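Glycerol dehydrogenase (Schizosaccharomyces pombe, PDB 1TA9) catalyses the NAD(+)-dependent oxidation of glycerol to dihydroxyacetone and takes part in the assimilation of glycerol. Local coordinates at residues B[70-75]-B[209-214]; B[77-82]-B[108-113]; B[146-151]-B[169-174]. One frame throughout, in Å; residues are numbered along the deposited sequence.

Contact 1: residues B[70-75]-B[209-214]; sequences QKYVQG and NLIFID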
# COMPACT_ATOMS: atom_id res chain seq x y z
N GLN B 70 -13.53 11.02 -39.63
CA GLN B 70 -13.07 12.40 -39.53
C GLN B 70 -13.72 13.13 -38.35
O GLN B 70 -13.10 13.98 -37.72
CB GLN B 70 -13.38 13.15 -40.82
CG GLN B 70 -12.63 12.62 -42.01
CD GLN B 70 -12.94 13.38 -43.27
OE1 GLN B 70 -14.04 13.26 -43.83
NE2 GLN B 70 -11.99 14.20 -43.72
N LYS B 71 -14.98 12.79 -38.08
CA LYS B 71 -15.71 13.42 -36.99
C LYS B 71 -16.67 12.45 -36.31
O LYS B 71 -17.23 11.56 -36.96
CB LYS B 71 -16.54 14.60 -37.51
CG LYS B 71 -15.76 15.72 -38.17
CD LYS B 71 -15.06 16.62 -37.16
CE LYS B 71 -14.49 17.85 -37.86
NZ LYS B 71 -13.66 18.70 -36.96
N TYR B 72 -16.83 12.62 -35.00
CA TYR B 72 -17.76 11.82 -34.21
C TYR B 72 -18.53 12.86 -33.42
O TYR B 72 -17.93 13.63 -32.67
CB TYR B 72 -17.03 10.86 -33.27
CG TYR B 72 -17.94 10.18 -32.27
CD1 TYR B 72 -18.22 10.77 -31.04
CD2 TYR B 72 -18.53 8.95 -32.57
CE1 TYR B 72 -19.08 10.15 -30.12
CE2 TYR B 72 -19.38 8.32 -31.66
CZ TYR B 72 -19.65 8.93 -30.44
OH TYR B 72 -20.49 8.30 -29.55
N VAL B 73 -19.84 12.90 -33.61
CA VAL B 73 -20.68 13.89 -32.94
C VAL B 73 -21.80 13.20 -32.19
O VAL B 73 -22.55 12.42 -32.77
CB VAL B 73 -21.29 14.87 -33.96
CG1 VAL B 73 -22.15 15.91 -33.25
CG2 VAL B 73 -20.18 15.54 -34.76
N GLN B 74 -21.91 13.50 -30.90
CA GLN B 74 -22.92 12.89 -30.03
C GLN B 74 -23.60 13.92 -29.12
O GLN B 74 -22.94 14.67 -28.40
CB GLN B 74 -22.22 11.83 -29.17
CG GLN B 74 -23.07 11.19 -28.11
CD GLN B 74 -22.24 10.38 -27.12
OE1 GLN B 74 -21.37 9.61 -27.52
NE2 GLN B 74 -22.51 10.56 -25.83
N GLY B 75 -24.93 13.96 -29.15
CA GLY B 75 -25.65 14.91 -28.31
C GLY B 75 -27.15 14.70 -28.34
O GLY B 75 -27.69 14.13 -29.29
N ASN B 209 -16.94 8.93 -42.82
CA ASN B 209 -16.48 10.27 -42.51
C ASN B 209 -17.02 10.87 -41.22
O ASN B 209 -16.28 11.52 -40.48
CB ASN B 209 -16.79 11.18 -43.70
CG ASN B 209 -16.24 10.63 -45.00
OD1 ASN B 209 -16.78 9.67 -45.56
ND2 ASN B 209 -15.14 11.21 -45.47
N LEU B 210 -18.30 10.65 -40.94
CA LEU B 210 -18.91 11.17 -39.73
C LEU B 210 -19.84 10.17 -39.08
O LEU B 210 -20.65 9.53 -39.76
CB LEU B 210 -19.71 12.44 -40.04
CG LEU B 210 -20.70 12.94 -38.97
CD1 LEU B 210 -19.94 13.51 -37.78
CD2 LEU B 210 -21.60 14.02 -39.57
N ILE B 211 -19.71 10.01 -37.76
CA ILE B 211 -20.60 9.15 -37.00
C ILE B 211 -21.39 10.20 -36.22
O ILE B 211 -20.82 10.98 -35.46
CB ILE B 211 -19.85 8.20 -36.05
CG1 ILE B 211 -19.41 6.93 -36.80
CG2 ILE B 211 -20.78 7.74 -34.94
CD1 ILE B 211 -18.69 7.16 -38.10
N PHE B 212 -22.70 10.23 -36.44
CA PHE B 212 -23.59 11.24 -35.86
C PHE B 212 -24.64 10.54 -35.00
O PHE B 212 -25.45 9.77 -35.51
CB PHE B 212 -24.22 12.00 -37.04
CG PHE B 212 -24.99 13.23 -36.66
CD1 PHE B 212 -24.60 14.03 -35.60
CD2 PHE B 212 -26.09 13.62 -37.42
CE1 PHE B 212 -25.29 15.21 -35.30
CE2 PHE B 212 -26.79 14.79 -37.12
CZ PHE B 212 -26.38 15.59 -36.06
N ILE B 213 -24.62 10.82 -33.70
CA ILE B 213 -25.55 10.18 -32.77
C ILE B 213 -26.43 11.14 -31.99
O ILE B 213 -25.92 12.05 -31.33
CB ILE B 213 -24.78 9.32 -31.74
CG1 ILE B 213 -23.86 8.34 -32.46
CG2 ILE B 213 -25.76 8.58 -30.83
CD1 ILE B 213 -22.96 7.56 -31.52
N ASP B 214 -27.74 10.92 -32.04
CA ASP B 214 -28.68 11.74 -31.29
C ASP B 214 -29.04 10.89 -30.07
O ASP B 214 -29.73 9.88 -30.18
CB ASP B 214 -29.92 12.05 -32.13
CG ASP B 214 -30.90 12.97 -31.42
OD1 ASP B 214 -31.56 13.78 -32.11
OD2 ASP B 214 -31.04 12.87 -30.19
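Two N-H donors grip OE1 of Gln-70: ND2 of Asn-209 and NE1 of Trp-89. The bond from Asn-209 ND2 to Gln-70 OE1 is short and almost straight (2.8 Å, 171°). It lies in the amide plane of Asn-209 but meets Gln-70 from above its carbonyl plane, the two amide planes being 66° apart. Both side chains leave with CG anti to the carbonyl carbon and run side by side. OD1 of Asn-209 bonds to Ser-172 N, so both ends of this amide are used.

From here strands 71-75 and 210-214 run parallel. Asn-209 O accepts Lys-71 N, and weakly Gln-70 N. The ladder then passes through Lys-71 O, Val-73 and Gly-75. Its straightest rung joins Val-73 N to Ile-211 O (2.8 Å, 172°).

On one face the Tyr-72 ring crosses the isoleucines obliquely. Tyr-72 CD2 touches CG2 of Ile-211 at 3.5 Å. Tyr-72 OH sits 3.2 Å from CD1 of Ile-213. Tyr-72 OH donates to a lone pair of Gln-74 OE1 (2.6 Å), in the plane of the ring, while Gln-74 NE2 bonds to Glu-292 O. Helix 289-307 packs on this face. On the other face Val-73 CG2 meets Leu-210 CD1 at 3.6 Å, and Val-73 CB lies against Phe-212 CD1 at 3.8 Å. Tyr-85 of helix 82-86 touches both Val-73 and Phe-212. Strand 71-75 also pairs antiparallel with a strand of the second subunit, and OG1 of Thr-67 of that subunit hydrogen-bonds to Lys-71 NZ.

The Gln-70 amide is buried, and its OE1 takes two hydrogen bonds; the Tyr-72 hydroxyl is also bonded. Apolar branches pack beside the ladder. Such pairing implies a well-fixed register.

Contact 2: residues B[77-82]-B[108-113]; sequences HAFTRS and NKIVDS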
# COMPACT_ATOMS: atom_id res chain seq x y z
N HIS B 77 -30.82 15.47 -29.07
CA HIS B 77 -31.54 16.27 -30.06
C HIS B 77 -30.60 16.73 -31.16
O HIS B 77 -30.93 17.61 -31.95
CB HIS B 77 -32.19 17.49 -29.40
CG HIS B 77 -33.10 17.15 -28.26
ND1 HIS B 77 -34.20 16.34 -28.41
CD2 HIS B 77 -33.06 17.50 -26.95
CE1 HIS B 77 -34.80 16.20 -27.24
NE2 HIS B 77 -34.13 16.89 -26.34
N ALA B 78 -29.42 16.11 -31.23
CA ALA B 78 -28.42 16.46 -32.22
C ALA B 78 -28.93 16.45 -33.66
O ALA B 78 -28.50 17.26 -34.47
CB ALA B 78 -27.21 15.53 -32.10
N PHE B 79 -29.85 15.54 -33.98
CA PHE B 79 -30.38 15.48 -35.34
C PHE B 79 -31.04 16.80 -35.76
O PHE B 79 -31.20 17.05 -36.95
CB PHE B 79 -31.38 14.33 -35.50
CG PHE B 79 -30.76 12.96 -35.48
CD1 PHE B 79 -29.40 12.79 -35.74
CD2 PHE B 79 -31.54 11.84 -35.24
CE1 PHE B 79 -28.83 11.51 -35.76
CE2 PHE B 79 -30.98 10.56 -35.26
CZ PHE B 79 -29.62 10.39 -35.53
N THR B 80 -31.41 17.63 -34.79
CA THR B 80 -32.04 18.91 -35.11
C THR B 80 -30.97 19.93 -35.49
O THR B 80 -31.28 21.06 -35.86
CB THR B 80 -32.85 19.48 -33.92
OG1 THR B 80 -31.98 19.77 -32.83
CG2 THR B 80 -33.92 18.49 -33.48
N ARG B 81 -29.71 19.52 -35.38
CA ARG B 81 -28.57 20.36 -35.72
C ARG B 81 -27.76 19.68 -36.83
O ARG B 81 -26.57 19.91 -36.97
CB ARG B 81 -27.66 20.56 -34.50
CG ARG B 81 -28.29 21.32 -33.34
CD ARG B 81 -27.29 21.50 -32.20
NE ARG B 81 -27.10 20.27 -31.42
CZ ARG B 81 -27.98 19.81 -30.53
NH1 ARG B 81 -29.11 20.47 -30.32
NH2 ARG B 81 -27.72 18.70 -29.86
N SER B 82 -28.43 18.85 -37.62
CA SER B 82 -27.77 18.11 -38.70
C SER B 82 -26.95 18.94 -39.69
O SER B 82 -25.79 18.63 -39.94
CB SER B 82 -28.79 17.28 -39.47
OG SER B 82 -29.39 16.31 -38.64
N ASN B 108 -36.73 11.85 -40.21
CA ASN B 108 -37.27 13.10 -40.74
C ASN B 108 -36.67 14.33 -40.08
O ASN B 108 -36.65 15.41 -40.67
CB ASN B 108 -38.80 13.13 -40.61
CG ASN B 108 -39.48 12.27 -41.65
OD1 ASN B 108 -39.21 12.40 -42.85
ND2 ASN B 108 -40.37 11.39 -41.21
N LYS B 109 -36.19 14.17 -38.85
CA LYS B 109 -35.58 15.28 -38.13
C LYS B 109 -34.33 15.71 -38.89
O LYS B 109 -34.04 16.90 -39.02
CB LYS B 109 -35.22 14.86 -36.71
CG LYS B 109 -36.41 14.39 -35.88
CD LYS B 109 -35.99 13.95 -34.49
CE LYS B 109 -37.15 13.36 -33.71
NZ LYS B 109 -38.25 14.34 -33.51
N ILE B 110 -33.59 14.73 -39.40
CA ILE B 110 -32.38 15.01 -40.16
C ILE B 110 -32.75 15.71 -41.47
O ILE B 110 -32.19 16.74 -41.81
CB ILE B 110 -31.60 13.70 -40.46
CG1 ILE B 110 -31.11 13.09 -39.14
CG2 ILE B 110 -30.44 13.98 -41.40
CD1 ILE B 110 -30.45 11.74 -39.29
N VAL B 111 -33.71 15.13 -42.18
CA VAL B 111 -34.16 15.70 -43.45
C VAL B 111 -34.61 17.14 -43.28
O VAL B 111 -34.21 18.02 -44.05
CB VAL B 111 -35.32 14.87 -44.06
CG1 VAL B 111 -35.79 15.50 -45.36
CG2 VAL B 111 -34.86 13.44 -44.30
N ASP B 112 -35.44 17.39 -42.27
CA ASP B 112 -35.94 18.74 -42.02
C ASP B 112 -34.81 19.75 -41.83
O ASP B 112 -34.86 20.85 -42.38
CB ASP B 112 -36.84 18.75 -40.77
CG ASP B 112 -38.19 18.09 -41.02
OD1 ASP B 112 -38.97 17.95 -40.06
OD2 ASP B 112 -38.46 17.72 -42.18
N SER B 113 -33.80 19.38 -41.05
CA SER B 113 -32.67 20.26 -40.79
C SER B 113 -31.94 20.65 -42.08
O SER B 113 -31.65 21.83 -42.30
CB SER B 113 -31.68 19.58 -39.84
OG SER B 113 -30.53 20.39 -39.65
O HOH W 1 -30.57 22.60 -38.01
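Lys-109 makes the first touch from helix 100-115. Lys-109 CB lies 4.1 Å from CB of Phe-79, and the rest of its chain leads away from the 77-82 loop.

Ile-110 comes next and carries the apolar part. CG1 stands anti to the carbonyl carbon and the chain runs on extended (chi2 174°). This puts Ile-110 CD1 over the centre of the Phe-79 ring face, 3.8 Å from the centroid, a CH-pi contact. CG1 of Ile-110 rests 3.7 Å from Phe-79 CG. OG of Ser-82 leans on CA of Ile-110 at 3.6 Å, but its proton goes to Phe-79 O (2.6 Å).

Ser-113 closes the contact. Its CB packs on CB of Ser-82. Its OG, anti to the backbone N, accepts from Tyr-83 N. A water bridges Ser-113 OG (2.8 Å) to Thr-80 O, to which the water donates (2.7 Å). Phe-79 meets Phe-212 edge-to-face, and Arg-81 forms a salt bridge with Asp-63 of the second subunit.

The arrangement is a 3-10 turn after a strand, packed on a helix flanking the parallel sheet of a Rossmann-like domain. The Phe-79 side chain is about 5 Å from that of Thr-177, a probable NAD(+)-binding residue.

Contact 3: residues B[146-151]-B[169-174]; sequences TQVIIG and NLPSII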
# COMPACT_ATOMS: atom_id res chain seq x y z
N THR B 146 -25.40 13.73 -56.17
CA THR B 146 -25.43 13.43 -54.74
C THR B 146 -24.03 13.64 -54.17
O THR B 146 -23.05 13.10 -54.68
CB THR B 146 -25.86 11.96 -54.48
OG1 THR B 146 -27.20 11.77 -54.94
CG2 THR B 146 -25.78 11.63 -52.99
N GLN B 147 -23.94 14.42 -53.09
CA GLN B 147 -22.65 14.72 -52.47
C GLN B 147 -22.29 13.83 -51.29
O GLN B 147 -21.11 13.70 -50.95
CB GLN B 147 -22.64 16.17 -52.00
CG GLN B 147 -22.87 17.21 -53.08
CD GLN B 147 -22.92 18.61 -52.51
OE1 GLN B 147 -23.82 18.95 -51.75
NE2 GLN B 147 -21.94 19.43 -52.88
N VAL B 148 -23.28 13.21 -50.66
CA VAL B 148 -23.02 12.36 -49.51
C VAL B 148 -24.15 11.38 -49.26
O VAL B 148 -25.31 11.64 -49.60
CB VAL B 148 -22.81 13.23 -48.24
CG1 VAL B 148 -24.11 13.97 -47.90
CG2 VAL B 148 -22.37 12.35 -47.07
N ILE B 149 -23.81 10.24 -48.68
CA ILE B 149 -24.78 9.20 -48.37
C ILE B 149 -24.94 9.16 -46.85
O ILE B 149 -23.97 8.96 -46.13
CB ILE B 149 -24.31 7.81 -48.85
CG1 ILE B 149 -23.95 7.87 -50.34
CG2 ILE B 149 -25.39 6.78 -48.61
CD1 ILE B 149 -25.11 8.21 -51.25
N ILE B 150 -26.17 9.34 -46.38
CA ILE B 150 -26.45 9.33 -44.95
C ILE B 150 -27.26 8.10 -44.55
O ILE B 150 -28.42 7.96 -44.95
CB ILE B 150 -27.23 10.58 -44.52
CG1 ILE B 150 -26.52 11.84 -45.02
CG2 ILE B 150 -27.36 10.62 -43.00
CD1 ILE B 150 -27.26 13.13 -44.70
N GLY B 151 -26.66 7.22 -43.75
CA GLY B 151 -27.34 6.03 -43.29
C GLY B 151 -27.83 6.23 -41.86
O GLY B 151 -27.05 6.54 -40.97
N ASN B 169 -17.90 6.60 -54.66
CA ASN B 169 -16.73 7.40 -54.31
C ASN B 169 -17.15 8.66 -53.58
O ASN B 169 -16.62 9.74 -53.82
CB ASN B 169 -15.93 7.78 -55.57
CG ASN B 169 -14.57 8.38 -55.23
OD1 ASN B 169 -13.98 9.11 -56.03
ND2 ASN B 169 -14.06 8.06 -54.05
N LEU B 170 -18.12 8.52 -52.67
CA LEU B 170 -18.63 9.65 -51.90
C LEU B 170 -18.43 9.46 -50.40
O LEU B 170 -18.30 8.34 -49.92
CB LEU B 170 -20.13 9.82 -52.14
CG LEU B 170 -20.63 10.27 -53.51
CD1 LEU B 170 -22.15 10.28 -53.51
CD2 LEU B 170 -20.09 11.66 -53.83
N PRO B 171 -18.40 10.57 -49.65
CA PRO B 171 -18.22 10.48 -48.20
C PRO B 171 -19.50 9.90 -47.60
O PRO B 171 -20.56 9.96 -48.21
CB PRO B 171 -17.99 11.93 -47.79
CG PRO B 171 -18.83 12.69 -48.79
CD PRO B 171 -18.50 11.97 -50.08
N SER B 172 -19.39 9.33 -46.40
CA SER B 172 -20.54 8.73 -45.75
C SER B 172 -20.76 9.29 -44.36
O SER B 172 -19.81 9.68 -43.68
CB SER B 172 -20.37 7.21 -45.67
OG SER B 172 -19.17 6.86 -44.98
N ILE B 173 -22.02 9.36 -43.96
CA ILE B 173 -22.40 9.84 -42.64
C ILE B 173 -23.26 8.73 -42.04
O ILE B 173 -24.32 8.39 -42.57
CB ILE B 173 -23.18 11.17 -42.73
CG1 ILE B 173 -22.26 12.27 -43.28
CG2 ILE B 173 -23.70 11.57 -41.35
CD1 ILE B 173 -22.87 13.66 -43.32
N ILE B 174 -22.79 8.17 -40.93
CA ILE B 174 -23.46 7.06 -40.26
C ILE B 174 -24.14 7.54 -38.97
O ILE B 174 -23.49 8.11 -38.09
CB ILE B 174 -22.44 5.96 -39.93
CG1 ILE B 174 -21.65 5.58 -41.19
CG2 ILE B 174 -23.14 4.74 -39.35
CD1 ILE B 174 -22.49 4.95 -42.30
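The fork of Leu-170 straddles a backbone carbonyl. Leu-170 CD1 lies 3.2 Å from O of Thr-146 and Leu-170 CD2 lies 3.4 Å from the same oxygen. CG anti to the carbonyl carbon and an extended chi2 (177°) send the fork across to that oxygen. The Leu-170 and Thr-146 side chains cross at about a right angle, with CD1 against CG2. An alanine here would lose both branches and would probably loosen the packing against Thr-146.

The Pro-171 ring presses its CD onto Gln-147 O at 3.2 Å. Val-148 CG2 settles in the hollow formed by Pro-171 and Ile-173, 3.2 Å from Pro-171 O and 3.8 Å from Ile-173 CG1. To do so Val-148 keeps CG1 in the crowded position between N and the carbonyl carbon (chi1 65°). Ile-150 and Ile-173 stand side by side on the same face, CG1 of Ile-150 being 4.1 Å from CB of Ile-173. On the other face Ile-149 and Ser-172 both rest on Ala-165 of helix 155-167, and Ile-174 rests on Met-158.

Three backbone hydrogen bonds tie the parallel strands. The first, Ile-149 N to Pro-171 O, is long at 3.3 Å. Ile-173 N to Ile-149 O is tighter, at 2.9 Å, and Gly-151 N to Ile-173 O completes the set.

A Schellman motif at Asn-169 ends helix 155-167 just before the second strand. Strand 148-153, helix 155-167 and strand 172-176 make a beta-alpha-beta crossover of a Rossmann-like fold, and the residues at the start of its helix, Gly-155 to Asp-159, probably bind NAD(+).

Overall arrangement
Contacts 1 and 3 belong to one parallel sheet, six strands within this chain. They supply four successive strands: 71-75, 210-214, 172-176 and 148-153. Contact 2 lies beside this sheet and joins a loop to helix 100-115. Along the chain, contacts 2 and 3 follow one another, and both fall between the two segments of contact 1. The centre of contact 1 is about 13 Å from each of the others; the centres of contacts 2 and 3 are about 16 Å apart. Asp-214 hydrogen-bonds to the 77-82 backbone and Asn-209 to Ser-172, so contact 1 joins the other two. Contacts 1 and 2 also reach the second subunit, linking the probable NAD(+)-binding domain to the assembly.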